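Lysyl oxidase (Pichia pastoris, PDB 1W7C) probably oxidises primary amines, including the side-chain amines of lysines, to aldehydes, using a copper(II) ion and a topaquinone made from one of its own tyrosines. Local coordinates at residues 486-491 / 654-659; 460-465 / 662-667; 15-20 / 308-313. All coordinates share one frame; numbering follows the deposited sequence.

How the contacts relate
From the N terminus, contact 3 closes first: residues 15-20, in the loop between strand 11-12 and helix 26-39, meet strand 307-314 of the enzyme domain. Contact 2 then opens at 460-465. Contact 1 opens at 486-491 and closes at 654-659, before contact 2 closes at 662-667, so contact 1 is nested inside contact 2. Contact 1 pairs strand 488-498 with the end of strand 642-654; contact 2 joins the loop after strand 452-458 to the loop before strand 670-678. They touch through His654 and Thr664, and together build and back the copper site beside the second subunit. Contact 3 is separate, its centre about 38 Å from that of contact 1.

Contact 1 of 3, residues 486-491 / 654-659; sequences SFHDHV and HLPNSN. With CU (copper (II) ion), chain C.
His488 and His654 are joined twice, through their backbones and through copper. In an antiparallel hydrogen-bonded pair, His488 N donates to His654 O at 3.0 Å and His654 N to His488 O at 2.8 Å. Their side chains lie on the same face of the sheet, the rings meeting obliquely with planes at 62°, and His654 CB makes a CH-pi contact 3.7 Å from the centroid of the His488 ring. The tight part is the metal centre, where His488 NE2, His490 NE2 and His654 ND1 each bind the copper(II) ion at 2.0 Å. The His488 ring, with CG between the backbone N and the carbonyl carbon (chi1 57°), is also fixed from its other nitrogen: ND1 donates to Ser486 O, in the conformer modelled, at 3.0 Å, almost in the ring plane. Pro656 CG rests over the centre of one face of the His654 ring.

Elsewhere the grip is lighter. Phe487 CB, also as modelled, touches Leu655 CD1, and past Pro656 the chain leaves for the second subunit, whose Asn679 bonds Asn657 and Ser658. At the copper, a water 2.2 Å away takes a further position. Asp660 bonds His654 NE2 from the second shell, and Tyr438, converted to topaquinone, belongs to the same site. This is a copper amine oxidase centre: three imidazoles fixed by the fold, and a small ligand that could plausibly exchange.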
loop_
_atom_site.group_PDB
_atom_site.type_symbol
_atom_site.label_atom_id
_atom_site.label_comp_id
_atom_site.label_asym_id
_atom_site.label_seq_id
_atom_site.Cartn_x
_atom_site.Cartn_y
_atom_site.Cartn_z
ATOM N N SER A 486 25.145 0.257 3.162
ATOM C CA SER A 486 25.299 1.051 1.953
ATOM C C SER A 486 23.968 1.442 1.281
ATOM O O SER A 486 23.127 0.636 0.975
ATOM C CB SER A 486 26.175 0.311 0.940
ATOM O OG SER A 486 27.536 0.350 1.322
ATOM N N PHE A 487 23.851 2.690 0.969
ATOM C CA PHE A 487 22.659 3.237 0.366
ATOM C C PHE A 487 22.480 2.856 -1.104
ATOM O O PHE A 487 23.434 2.938 -1.889
ATOM C CB PHE A 487 22.893 4.731 0.508
ATOM C CG PHE A 487 21.801 5.648 0.035
ATOM C CD1 PHE A 487 22.137 6.953 -0.356
ATOM C CD2 PHE A 487 20.476 5.325 0.113
ATOM C CE1 PHE A 487 21.163 7.853 -0.733
ATOM C CE2 PHE A 487 19.498 6.248 -0.276
ATOM C CZ PHE A 487 19.845 7.483 -0.702
ATOM N N HIS A 488 21.286 2.404 -1.482
ATOM C CA HIS A 488 21.066 1.998 -2.863
ATOM C C HIS A 488 19.626 2.192 -3.263
ATOM O O HIS A 488 18.725 2.254 -2.422
ATOM C CB HIS A 488 21.509 0.556 -3.099
ATOM C CG HIS A 488 20.819 -0.425 -2.198
ATOM N ND1 HIS A 488 21.167 -0.581 -0.870
ATOM C CD2 HIS A 488 19.773 -1.278 -2.410
ATOM C CE1 HIS A 488 20.371 -1.482 -0.309
ATOM N NE2 HIS A 488 19.521 -1.929 -1.221
ATOM N N ASP A 489 19.417 2.324 -4.573
ATOM C CA ASP A 489 18.105 2.308 -5.169
ATOM C C ASP A 489 17.842 0.970 -5.830
ATOM O O ASP A 489 18.691 0.449 -6.551
ATOM C CB ASP A 489 17.981 3.375 -6.263
ATOM C CG ASP A 489 17.735 4.762 -5.730
ATOM O OD1 ASP A 489 17.298 4.904 -4.557
ATOM O OD2 ASP A 489 17.975 5.748 -6.441
ATOM N N HIS A 490 16.669 0.423 -5.565
ATOM C CA HIS A 490 16.068 -0.643 -6.362
ATOM C C HIS A 490 15.069 0.038 -7.298
ATOM O O HIS A 490 14.241 0.813 -6.821
ATOM C CB HIS A 490 15.283 -1.607 -5.497
ATOM C CG HIS A 490 16.103 -2.339 -4.487
ATOM N ND1 HIS A 490 16.726 -3.536 -4.758
ATOM C CD2 HIS A 490 16.305 -2.093 -3.165
ATOM C CE1 HIS A 490 17.310 -3.978 -3.658
ATOM N NE2 HIS A 490 17.078 -3.112 -2.678
ATOM N N VAL A 491 15.109 -0.257 -8.596
ATOM C CA VAL A 491 14.091 0.230 -9.521
ATOM C C VAL A 491 13.738 -0.890 -10.488
ATOM O O VAL A 491 14.634 -1.606 -10.967
ATOM C CB VAL A 491 14.469 1.524 -10.282
ATOM C CG1 VAL A 491 13.204 2.209 -10.809
ATOM C CG2 VAL A 491 15.269 2.476 -9.418
ATOM N N HIS A 654 16.700 2.418 -0.492
ATOM C CA HIS A 654 16.986 1.533 0.636
ATOM C C HIS A 654 18.229 2.032 1.357
ATOM O O HIS A 654 19.320 2.038 0.815
ATOM C CB HIS A 654 17.172 0.116 0.146
ATOM C CG HIS A 654 17.121 -0.914 1.213
ATOM N ND1 HIS A 654 17.329 -2.250 0.946
ATOM C CD2 HIS A 654 16.761 -0.850 2.521
ATOM C CE1 HIS A 654 17.175 -2.956 2.059
ATOM N NE2 HIS A 654 16.834 -2.127 3.031
ATOM N N LEU A 655 18.020 2.427 2.614
ATOM C CA LEU A 655 19.062 2.873 3.539
ATOM C C LEU A 655 18.999 1.881 4.715
ATOM O O LEU A 655 18.259 2.092 5.708
ATOM C CB LEU A 655 18.778 4.295 4.016
ATOM C CG LEU A 655 19.879 4.856 4.923
ATOM C CD1 LEU A 655 21.172 5.104 4.146
ATOM C CD2 LEU A 655 19.448 6.134 5.647
ATOM N N PRO A 656 19.699 0.766 4.612
ATOM C CA PRO A 656 19.565 -0.278 5.618
ATOM C C PRO A 656 19.926 0.190 7.025
ATOM O O PRO A 656 20.826 0.961 7.233
ATOM C CB PRO A 656 20.506 -1.361 5.127
ATOM C CG PRO A 656 20.483 -1.190 3.625
ATOM C CD PRO A 656 20.503 0.292 3.470
ATOM N N ASN A 657 19.179 -0.334 7.981
ATOM C CA ASN A 657 19.379 -0.058 9.393
ATOM C C ASN A 657 19.395 -1.379 10.167
ATOM O O ASN A 657 19.509 -2.459 9.575
ATOM C CB ASN A 657 18.329 0.964 9.892
ATOM C CG ASN A 657 16.938 0.400 10.025
ATOM O OD1 ASN A 657 16.562 -0.127 11.080
ATOM N ND2 ASN A 657 16.151 0.448 8.922
ATOM N N SER A 658 19.278 -1.318 11.494
ATOM C CA SER A 658 19.219 -2.535 12.309
ATOM C C SER A 658 18.129 -3.483 11.857
ATOM O O SER A 658 18.275 -4.705 11.983
ATOM C CB SER A 658 18.992 -2.155 13.767
ATOM O OG SER A 658 17.730 -1.547 13.956
ATOM N N ASN A 659 17.041 -2.939 11.300
ATOM C CA ASN A 659 15.917 -3.786 10.888
ATOM C C ASN A 659 16.179 -4.539 9.607
ATOM O O ASN A 659 15.282 -5.223 9.125
ATOM C CB ASN A 659 14.595 -2.979 10.816
ATOM C CG ASN A 659 13.494 -3.633 11.611
ATOM O OD1 ASN A 659 13.726 -4.062 12.764
ATOM N ND2 ASN A 659 12.305 -3.762 11.029
HETATM CU CU CU C . 17.878 -3.047 -0.826
HETATM O O HOH W 1 18.922 -4.971 -0.549
#

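Contact 2 of 3, residues 460-465 / 662-667; sequences GYIQAG and PNTIFS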
loop_
_atom_site.group_PDB
_atom_site.type_symbol
_atom_site.label_atom_id
_atom_site.label_comp_id
_atom_site.label_asym_id
_atom_site.label_seq_id
_atom_site.Cartn_x
_atom_site.Cartn_y
_atom_site.Cartn_z
ATOM N N GLY A 460 16.255 -10.595 1.973
ATOM C CA GLY A 460 17.525 -11.243 1.792
ATOM C C GLY A 460 18.611 -10.422 2.460
ATOM O O GLY A 460 18.320 -9.621 3.348
ATOM N N TYR A 461 19.864 -10.728 2.096
ATOM C CA TYR A 461 21.022 -10.020 2.637
ATOM C C TYR A 461 21.285 -8.785 1.847
ATOM O O TYR A 461 21.326 -8.797 0.624
ATOM C CB TYR A 461 22.246 -10.914 2.572
ATOM C CG TYR A 461 22.329 -12.013 3.613
ATOM C CD1 TYR A 461 22.116 -13.337 3.288
ATOM C CD2 TYR A 461 22.606 -11.713 4.928
ATOM C CE1 TYR A 461 22.178 -14.335 4.259
ATOM C CE2 TYR A 461 22.676 -12.683 5.901
ATOM C CZ TYR A 461 22.475 -13.992 5.557
ATOM O OH TYR A 461 22.555 -14.977 6.514
ATOM N N ILE A 462 21.557 -7.726 2.564
ATOM C CA ILE A 462 22.000 -6.501 1.908
ATOM C C ILE A 462 23.455 -6.597 1.414
ATOM O O ILE A 462 24.238 -7.338 1.971
ATOM C CB ILE A 462 21.873 -5.270 2.849
ATOM C CG1 ILE A 462 22.783 -5.409 4.072
ATOM C CG2 ILE A 462 20.456 -5.044 3.224
ATOM C CD1 ILE A 462 22.868 -4.169 4.953
ATOM N N GLN A 463 23.804 -5.808 0.402
ATOM C CA GLN A 463 25.185 -5.587 0.043
ATOM C C GLN A 463 25.662 -4.402 0.861
ATOM O O GLN A 463 25.499 -3.264 0.485
ATOM C CB GLN A 463 25.349 -5.378 -1.450
ATOM C CG GLN A 463 26.793 -5.175 -1.848
ATOM C CD GLN A 463 27.023 -5.081 -3.338
ATOM O OE1 GLN A 463 26.486 -5.857 -4.087
ATOM N NE2 GLN A 463 27.840 -4.135 -3.754
ATOM N N ALA A 464 26.190 -4.713 2.027
ATOM C CA ALA A 464 26.733 -3.715 2.915
ATOM C C ALA A 464 28.125 -3.302 2.449
ATOM O O ALA A 464 28.631 -3.749 1.394
ATOM C CB ALA A 464 26.800 -4.291 4.283
ATOM N N GLY A 465 28.717 -2.342 3.153
ATOM C CA GLY A 465 30.072 -1.943 2.885
ATOM C C GLY A 465 30.909 -1.829 4.134
ATOM O O GLY A 465 30.389 -1.753 5.232
ATOM N N PRO A 662 19.634 -9.764 10.639
ATOM C CA PRO A 662 20.487 -10.331 9.587
ATOM C C PRO A 662 19.984 -10.191 8.158
ATOM O O PRO A 662 20.793 -10.302 7.241
ATOM C CB PRO A 662 20.588 -11.805 9.982
ATOM C CG PRO A 662 19.276 -12.080 10.669
ATOM C CD PRO A 662 18.994 -10.800 11.449
ATOM N N ASN A 663 18.693 -9.924 7.981
ATOM C CA ASN A 663 18.093 -9.808 6.644
ATOM C C ASN A 663 17.094 -8.661 6.603
ATOM O O ASN A 663 16.487 -8.295 7.611
ATOM C CB ASN A 663 17.295 -11.063 6.262
ATOM C CG ASN A 663 18.045 -12.095 5.408
ATOM O OD1 ASN A 663 17.381 -12.873 4.726
ATOM N ND2 ASN A 663 19.372 -12.124 5.442
ATOM N N THR A 664 16.909 -8.118 5.404
ATOM C CA THR A 664 15.807 -7.234 5.092
ATOM C C THR A 664 14.491 -8.005 5.161
ATOM O O THR A 664 14.438 -9.188 4.899
ATOM C CB THR A 664 16.046 -6.686 3.674
ATOM O OG1 THR A 664 17.230 -5.875 3.694
ATOM C CG2 THR A 664 14.921 -5.802 3.197
ATOM N N ILE A 665 13.422 -7.317 5.553
ATOM C CA ILE A 665 12.085 -7.895 5.649
ATOM C C ILE A 665 11.162 -7.405 4.521
ATOM O O ILE A 665 11.229 -6.265 4.078
ATOM C CB ILE A 665 11.471 -7.708 7.070
ATOM C CG1 ILE A 665 11.101 -6.261 7.377
ATOM C CG2 ILE A 665 12.419 -8.310 8.107
ATOM C CD1 ILE A 665 10.528 -6.053 8.764
ATOM N N PHE A 666 10.267 -8.304 4.104
ATOM C CA PHE A 666 9.376 -8.073 2.980
ATOM C C PHE A 666 8.270 -7.078 3.327
ATOM O O PHE A 666 7.718 -6.443 2.430
ATOM C CB PHE A 666 8.671 -9.364 2.540
ATOM C CG PHE A 666 9.508 -10.339 1.713
ATOM C CD1 PHE A 666 9.481 -11.721 2.013
ATOM C CD2 PHE A 666 10.192 -9.939 0.602
ATOM C CE1 PHE A 666 10.169 -12.636 1.188
ATOM C CE2 PHE A 666 10.867 -10.832 -0.187
ATOM C CZ PHE A 666 10.858 -12.171 0.105
ATOM N N SER A 667 7.892 -6.962 4.595
ATOM C CA SER A 667 6.728 -6.142 4.978
ATOM C C SER A 667 6.933 -4.655 4.696
ATOM O O SER A 667 5.996 -3.942 4.258
ATOM C CB SER A 667 6.478 -6.340 6.449
ATOM O OG SER A 667 7.684 -6.098 7.131
HETATM O O HOH W 2 21.099 -8.029 5.504
#
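Asn663 packs against the backbone of Gly460 and puts its amide nitrogen over the ring of Tyr461. CB starts the contact 3.4 Å from Gly460 O. Next, CG packs 3.2 Å from that same Gly460 O, and the amide then divides: OD1 lies 3.4 Å from Gly460 CA, while ND2 reaches the tyrosine. There ND2 sits 3.2 Å above the plane of the Tyr461 ring, over its centre, with the amide and ring planes 84° apart. ND2 is also tied to its own segment, donating to Pro662 O at 2.9 Å in a nearly straight bond (175°) that comes from above the carbonyl plane. This bond helps hold the amide upright against the ring.

Although Tyr461 CB points away from the other segment, CG stands anti to the carbonyl carbon (chi1 -76°), and the ring beyond it presents a face to Asn663 ND2, with CD2 and CE2 near Pro662 O. The backbones are linked by Thr664 N, which donates to Gly460 O at 2.9 Å. A water completes the join: it accepts from Ile462 N at 3.0 Å and donates to Pro662 O at 2.9 Å, so that this carbonyl serves both the water and the asparagine. Ile462 CG2 also packs against Thr664 OG1, which bonds to Asp660 OD1.

All the touching residues are buried, and His413 of the second subunit meets the Tyr461 ring edge-to-face. Loop 460-465 follows strand 452-458 and loop 662-667 leads into strand 670-678, which pairs antiparallel with strand 452-458, while Ile462 and Thr664 pack on His654 at the end of strand 642-654.

Contact 3 of 3, residues 15-20 / 308-313; sequences APKTNI and GFYTSW
Asn19 ND2 is gripped by two backbone carbonyls, Thr311 O on strand 307-314 and Glu299 O nearby. Its bond to Thr311 O is 2.9 Å long with an angle of 159° at the hydrogen, and the acceptor lies in the plane of the amide. CG stands anti to the backbone N (chi1 -173°), beside the carbonyl carbon, from where the amide reaches the strand. The other end of the group is engaged as well, because Asn19 OD1 accepts from Trp21 N; with both ends bonded, the amide has little freedom to turn.

Beside it runs the long side chain of Tyr310, which sets out toward the loop. The two side chains run antiparallel past one another, amide and ring planes 66° apart, and Asn19 CB comes 3.8 Å from Tyr310 CD2. Further out, Ala15 CB packs 4.0 Å from Tyr310 CE2, approaching obliquely. The phenol oxygen ends in the bend of the loop: in the conformer modelled for the lysine, Tyr310 OH is 3.0 Å from Lys17 N and 3.2 Å from Lys17 O, the latter near the ring plane at its edge. In that same conformer the rest of the lysine leads away, bending at its second torsion, to bond Tyr71 O through NZ and to make a cation-pi contact with the Tyr71 ring.

Far from the copper and topaquinone, this contact fastens the loop 15-20 to strand 307-314 of the enzyme domain. Its chemistry is mostly neutral: the Asn19 amide binds main chain to main chain, the phenol oxygen sits close to Lys17 N and O with its proton not assigned, and no ion pair joins the two segments.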
loop_
_atom_site.group_PDB
_atom_site.type_symbol
_atom_site.label_atom_id
_atom_site.label_comp_id
_atom_site.label_asym_id
_atom_site.label_seq_id
_atom_site.Cartn_x
_atom_site.Cartn_y
_atom_site.Cartn_z
ATOM N N ALA A 15 -7.911 -23.860 -23.182
ATOM C CA ALA A 15 -7.620 -22.482 -23.533
ATOM C C ALA A 15 -8.327 -22.155 -24.846
ATOM O O ALA A 15 -8.510 -23.070 -25.700
ATOM C CB ALA A 15 -6.164 -22.293 -23.689
ATOM N N PRO A 16 -8.804 -20.922 -24.994
ATOM C CA PRO A 16 -9.419 -20.481 -26.255
ATOM C C PRO A 16 -8.513 -20.645 -27.477
ATOM O O PRO A 16 -9.002 -20.912 -28.576
ATOM C CB PRO A 16 -9.721 -19.003 -25.993
ATOM C CG PRO A 16 -9.842 -18.907 -24.526
ATOM C CD PRO A 16 -8.862 -19.883 -23.954
ATOM N N LYS A 17 -7.222 -20.430 -27.286
ATOM C CA LYS A 17 -6.232 -20.481 -28.349
ATOM C C LYS A 17 -4.967 -21.137 -27.823
ATOM O O LYS A 17 -4.882 -21.473 -26.639
ATOM C CB LYS A 17 -5.932 -19.079 -28.847
ATOM C CG LYS A 17 -7.126 -18.375 -29.478
ATOM C CD LYS A 17 -7.341 -18.811 -30.927
ATOM C CE LYS A 17 -8.606 -18.223 -31.574
ATOM N NZ LYS A 17 -8.534 -18.185 -33.110
ATOM N N THR A 18 -3.993 -21.352 -28.693
ATOM C CA THR A 18 -2.664 -21.847 -28.345
ATOM C C THR A 18 -1.852 -20.743 -27.671
ATOM O O THR A 18 -1.907 -19.570 -28.102
ATOM C CB THR A 18 -1.934 -22.267 -29.648
ATOM O OG1 THR A 18 -2.607 -23.401 -30.226
ATOM C CG2 THR A 18 -0.521 -22.764 -29.376
ATOM N N ASN A 19 -1.028 -21.117 -26.710
ATOM C CA ASN A 19 -0.113 -20.181 -26.117
ATOM C C ASN A 19 1.095 -19.954 -27.036
ATOM O O ASN A 19 2.124 -20.659 -26.964
ATOM C CB ASN A 19 0.287 -20.703 -24.764
ATOM C CG ASN A 19 1.147 -19.674 -23.982
ATOM O OD1 ASN A 19 1.804 -18.784 -24.543
ATOM N ND2 ASN A 19 1.145 -19.823 -22.677
ATOM N N ILE A 20 0.958 -18.952 -27.894
ATOM C CA ILE A 20 1.954 -18.621 -28.893
ATOM C C ILE A 20 3.170 -17.899 -28.305
ATOM O O ILE A 20 4.105 -17.563 -29.028
ATOM C CB ILE A 20 1.309 -17.774 -30.030
ATOM C CG1 ILE A 20 0.582 -16.537 -29.469
ATOM C CG2 ILE A 20 0.337 -18.664 -30.811
ATOM C CD1 ILE A 20 0.178 -15.529 -30.513
ATOM N N GLY A 308 -9.203 -14.174 -17.611
ATOM C CA GLY A 308 -8.430 -15.161 -18.327
ATOM C C GLY A 308 -7.086 -14.573 -18.730
ATOM O O GLY A 308 -6.980 -13.362 -18.965
ATOM N N PHE A 309 -6.067 -15.421 -18.847
ATOM C CA PHE A 309 -4.743 -14.995 -19.308
ATOM C C PHE A 309 -3.853 -16.201 -19.555
ATOM O O PHE A 309 -4.111 -17.268 -19.026
ATOM C CB PHE A 309 -4.044 -14.009 -18.336
ATOM C CG PHE A 309 -3.890 -14.520 -16.931
ATOM C CD1 PHE A 309 -4.835 -14.195 -15.971
ATOM C CD2 PHE A 309 -2.853 -15.387 -16.572
ATOM C CE1 PHE A 309 -4.731 -14.694 -14.672
ATOM C CE2 PHE A 309 -2.737 -15.876 -15.262
ATOM C CZ PHE A 309 -3.681 -15.534 -14.327
ATOM N N TYR A 310 -2.801 -15.977 -20.325
ATOM C CA TYR A 310 -1.737 -16.938 -20.521
ATOM C C TYR A 310 -0.500 -16.459 -19.819
ATOM O O TYR A 310 -0.231 -15.259 -19.748
ATOM C CB TYR A 310 -1.401 -17.089 -22.011
ATOM C CG TYR A 310 -2.547 -17.507 -22.895
ATOM C CD1 TYR A 310 -3.431 -16.567 -23.395
ATOM C CD2 TYR A 310 -2.695 -18.814 -23.319
ATOM C CE1 TYR A 310 -4.485 -16.943 -24.228
ATOM C CE2 TYR A 310 -3.751 -19.191 -24.158
ATOM C CZ TYR A 310 -4.619 -18.242 -24.619
ATOM O OH TYR A 310 -5.662 -18.624 -25.442
ATOM N N THR A 311 0.299 -17.407 -19.330
ATOM C CA THR A 311 1.619 -17.069 -18.795
ATOM C C THR A 311 2.731 -17.593 -19.710
ATOM O O THR A 311 2.550 -18.510 -20.502
ATOM C CB THR A 311 1.865 -17.666 -17.389
ATOM O OG1 THR A 311 1.906 -19.079 -17.505
ATOM C CG2 THR A 311 0.761 -17.280 -16.391
ATOM N N SER A 312 3.857 -16.927 -19.625
ATOM C CA SER A 312 5.068 -17.288 -20.327
ATOM C C SER A 312 6.234 -17.071 -19.398
ATOM O O SER A 312 6.169 -16.241 -18.504
ATOM C CB SER A 312 5.220 -16.433 -21.599
ATOM O OG SER A 312 6.392 -16.808 -22.290
ATOM N N TRP A 313 7.325 -17.792 -19.648
ATOM C CA TRP A 313 8.514 -17.730 -18.795
ATOM C C TRP A 313 9.767 -17.542 -19.620
ATOM O O TRP A 313 9.973 -18.248 -20.624
ATOM C CB TRP A 313 8.623 -19.053 -18.014
ATOM C CG TRP A 313 9.660 -18.986 -16.941
ATOM C CD1 TRP A 313 11.000 -19.296 -17.056
ATOM C CD2 TRP A 313 9.451 -18.610 -15.582
ATOM N NE1 TRP A 313 11.625 -19.115 -15.844
ATOM C CE2 TRP A 313 10.695 -18.689 -14.926
ATOM C CE3 TRP A 313 8.321 -18.221 -14.836
ATOM C CZ2 TRP A 313 10.842 -18.411 -13.575
ATOM C CZ3 TRP A 313 8.471 -17.962 -13.477
ATOM C CH2 TRP A 313 9.721 -18.040 -12.870
#